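Local coordinates for hypothetical protein TM1070 (Thermotoga maritima, PDB 1NC7) that is of unknown function but binds magnesium ions and may, like the transducers of microbial sensory rhodopsins, take part in signalling, at residues 74-79 / 91-96. Numbering follows the deposited sequence.
Sequences VVHEVE and DKLGIP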
ATOM      1  N   VAL D  74      -0.264  24.412   5.790  1.00  6.40           N
ATOM      2  CA  VAL D  74      -0.944  24.545   7.069  1.00  6.71           C
ATOM      3  C   VAL D  74      -0.254  23.511   7.949  1.00  7.79           C
ATOM      4  O   VAL D  74      -0.049  22.370   7.528  1.00  7.00           O
ATOM      5  CB  VAL D  74      -2.445  24.230   6.960  1.00  7.78           C
ATOM      6  CG1 VAL D  74      -3.099  24.336   8.333  1.00  9.85           C
ATOM      7  CG2 VAL D  74      -3.100  25.205   5.996  1.00  9.23           C
ATOM      8  N   VAL D  75       0.127  23.914   9.156  1.00  5.73           N
ATOM      9  CA  VAL D  75       0.837  23.017  10.058  1.00  6.98           C
ATOM     10  C   VAL D  75       0.107  22.752  11.365  1.00  7.42           C
ATOM     11  O   VAL D  75      -0.354  23.677  12.028  1.00  7.60           O
ATOM     12  CB  VAL D  75       2.235  23.580  10.402  1.00  7.32           C
ATOM     13  CG1 VAL D  75       3.001  22.586  11.260  1.00  8.23           C
ATOM     14  CG2 VAL D  75       3.003  23.895   9.125  1.00  8.29           C
ATOM     15  N   HIS D  76       0.012  21.473  11.724  1.00  6.79           N
ATOM     16  CA  HIS D  76      -0.627  21.045  12.960  1.00  7.72           C
ATOM     17  C   HIS D  76       0.396  20.300  13.803  1.00  8.06           C
ATOM     18  O   HIS D  76       1.456  19.910  13.306  1.00  8.50           O
ATOM     19  CB  HIS D  76      -1.813  20.121  12.670  1.00  7.81           C
ATOM     20  CG  HIS D  76      -3.026  20.833  12.162  1.00  8.65           C
ATOM     21  ND1 HIS D  76      -3.157  21.250  10.855  1.00 10.11           N
ATOM     22  CD2 HIS D  76      -4.156  21.222  12.797  1.00  8.19           C
ATOM     23  CE1 HIS D  76      -4.318  21.864  10.707  1.00  6.98           C
ATOM     24  NE2 HIS D  76      -4.942  21.860  11.870  1.00 11.18           N
ATOM     25  N   GLU D  77       0.076  20.104  15.077  1.00  9.22           N
ATOM     26  CA  GLU D  77       0.969  19.412  15.998  1.00 10.92           C
ATOM     27  C   GLU D  77       0.210  18.387  16.827  1.00  9.78           C
ATOM     28  O   GLU D  77      -0.943  18.603  17.200  1.00 11.08           O
ATOM     29  CB  GLU D  77       1.628  20.419  16.948  1.00 14.33           C
ATOM     30  CG  GLU D  77       2.511  21.462  16.279  1.00 20.86           C
ATOM     31  CD  GLU D  77       3.887  20.931  15.920  1.00 24.49           C
ATOM     32  OE1 GLU D  77       4.702  21.709  15.381  1.00 26.80           O
ATOM     33  OE2 GLU D  77       4.156  19.739  16.183  1.00 28.06           O
ATOM     34  N   VAL D  78       0.863  17.265  17.106  1.00  9.37           N
ATOM     35  CA  VAL D  78       0.276  16.212  17.927  1.00  9.18           C
ATOM     36  C   VAL D  78       1.389  15.560  18.733  1.00  8.42           C
ATOM     37  O   VAL D  78       2.572  15.709  18.415  1.00  8.61           O
ATOM     38  CB  VAL D  78      -0.420  15.110  17.078  1.00 10.75           C
ATOM     39  CG1 VAL D  78      -1.482  15.726  16.183  1.00 13.25           C
ATOM     40  CG2 VAL D  78       0.610  14.343  16.259  1.00 12.60           C
ATOM     41  N   GLU D  79       1.012  14.854  19.791  1.00  8.64           N
ATOM     42  CA  GLU D  79       1.988  14.164  20.622  1.00 11.01           C
ATOM     43  C   GLU D  79       1.507  12.743  20.858  1.00 10.38           C
ATOM     44  O   GLU D  79       0.306  12.490  20.939  1.00 11.98           O
ATOM     45  CB  GLU D  79       2.164  14.876  21.965  1.00 14.20           C
ATOM     46  CG  GLU D  79       2.619  16.320  21.845  1.00 20.33           C
ATOM     47  CD  GLU D  79       2.980  16.931  23.185  1.00 24.76           C
ATOM     48  OE1 GLU D  79       2.187  16.783  24.140  1.00 28.07           O
ATOM     49  OE2 GLU D  79       4.053  17.565  23.282  1.00 28.32           O
ATOM     50  N   ASP D  91     -10.057  14.738   9.167  1.00  7.95           N
ATOM     51  CA  ASP D  91     -11.272  15.476   8.820  1.00 10.52           C
ATOM     52  C   ASP D  91     -11.733  16.391   9.954  1.00 11.41           C
ATOM     53  O   ASP D  91     -12.702  17.135   9.803  1.00 12.39           O
ATOM     54  CB  ASP D  91     -12.401  14.502   8.467  1.00 11.26           C
ATOM     55  CG  ASP D  91     -12.735  13.558   9.607  1.00 11.97           C
ATOM     56  OD1 ASP D  91     -11.802  12.936  10.156  1.00 11.65           O
ATOM     57  OD2 ASP D  91     -13.929  13.427   9.949  1.00 14.95           O
ATOM     58  N   LYS D  92     -11.037  16.335  11.084  1.00 10.87           N
ATOM     59  CA  LYS D  92     -11.390  17.156  12.239  1.00 12.75           C
ATOM     60  C   LYS D  92     -10.343  18.229  12.523  1.00 13.53           C
ATOM     61  O   LYS D  92     -10.221  18.698  13.656  1.00 14.48           O
ATOM     62  CB  LYS D  92     -11.555  16.266  13.473  1.00 13.29           C
ATOM     63  CG  LYS D  92     -12.586  15.161  13.302  1.00 16.60           C
ATOM     64  CD  LYS D  92     -12.664  14.286  14.541  1.00 19.48           C
ATOM     65  CE  LYS D  92     -13.705  13.191  14.383  1.00 21.74           C
ATOM     66  NZ  LYS D  92     -13.766  12.312  15.584  1.00 23.33           N
ATOM     67  N   LEU D  93      -9.603  18.627  11.492  1.00 13.25           N
ATOM     68  CA  LEU D  93      -8.548  19.625  11.653  1.00 13.69           C
ATOM     69  C   LEU D  93      -8.794  20.949  10.934  1.00 13.62           C
ATOM     70  O   LEU D  93      -7.906  21.801  10.881  1.00 14.59           O
ATOM     71  CB  LEU D  93      -7.212  19.046  11.177  1.00 14.14           C
ATOM     72  CG  LEU D  93      -6.708  17.770  11.856  1.00 14.76           C
ATOM     73  CD1 LEU D  93      -5.386  17.350  11.227  1.00 15.44           C
ATOM     74  CD2 LEU D  93      -6.539  18.008  13.346  1.00 16.21           C
ATOM     75  N   GLY D  94      -9.987  21.129  10.378  1.00 13.72           N
ATOM     76  CA  GLY D  94     -10.281  22.371   9.685  1.00 15.50           C
ATOM     77  C   GLY D  94      -9.786  22.395   8.251  1.00 16.41           C
ATOM     78  O   GLY D  94      -9.841  23.430   7.584  1.00 16.60           O
ATOM     79  N   ILE D  95      -9.290  21.259   7.773  1.00 16.93           N
ATOM     80  CA  ILE D  95      -8.810  21.167   6.398  1.00 17.31           C
ATOM     81  C   ILE D  95     -10.026  21.161   5.477  1.00 16.24           C
ATOM     82  O   ILE D  95     -11.001  20.455   5.733  1.00 16.77           O
ATOM     83  CB  ILE D  95      -8.012  19.870   6.164  1.00 18.70           C
ATOM     84  CG1 ILE D  95      -6.791  19.837   7.082  1.00 20.43           C
ATOM     85  CG2 ILE D  95      -7.586  19.775   4.701  1.00 19.61           C
ATOM     86  CD1 ILE D  95      -6.020  18.542   7.017  1.00 22.08           C
ATOM     87  N   PRO D  96      -9.991  21.955   4.398  1.00 16.10           N
ATOM     88  CA  PRO D  96     -11.141  21.973   3.492  1.00 15.88           C
ATOM     89  C   PRO D  96     -11.431  20.588   2.923  1.00 15.68           C
ATOM     90  O   PRO D  96     -10.510  19.847   2.578  1.00 15.63           O
ATOM     91  CB  PRO D  96     -10.709  22.956   2.406  1.00 16.50           C
ATOM     92  CG  PRO D  96      -9.814  23.899   3.145  1.00 16.10           C
ATOM     93  CD  PRO D  96      -8.992  22.960   3.998  1.00 16.36           C
TER
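The imidazole of His76 meets Leu93 twice, once over a face and once at its NE2 corner. Over the face sits Leu93 CB in a CH-pi contact, 4.1 Å from the centroid of the His76 ring. Leu93 CD1 lies above the same face, over the ring centre and 4.3 Å from its plane. Leu93 CD2 comes to 4.0 Å from His76 CD2. At the corner, His76 NE2 donates to Leu93 O at 3.1 Å, a weak bond because the N-H points well off the oxygen (127°). One residue thus supplies both a greasy cover and a polar acceptor, and the two together probably favour this turn of the ring. His76 reaches it because CG stands anti to the carbonyl carbon (chi1 -75°), which sends the ring out to the loop. An alanine here would take away both ring and donor, is likely to leave Leu93 O without this N-H, and would probably uncover the leucine's flank. Nearby, Ile95 packs on Phe66 of strand 60-68, a second tie between loop and sheet. Here a strand at one margin of an antiparallel, all-beta sheet, paired through His76 with Ile64, touches the irregular connection between strands 84-89 and 101-107 through the His76 side chain, a surface contact of strand with loop in this transducer-family fold.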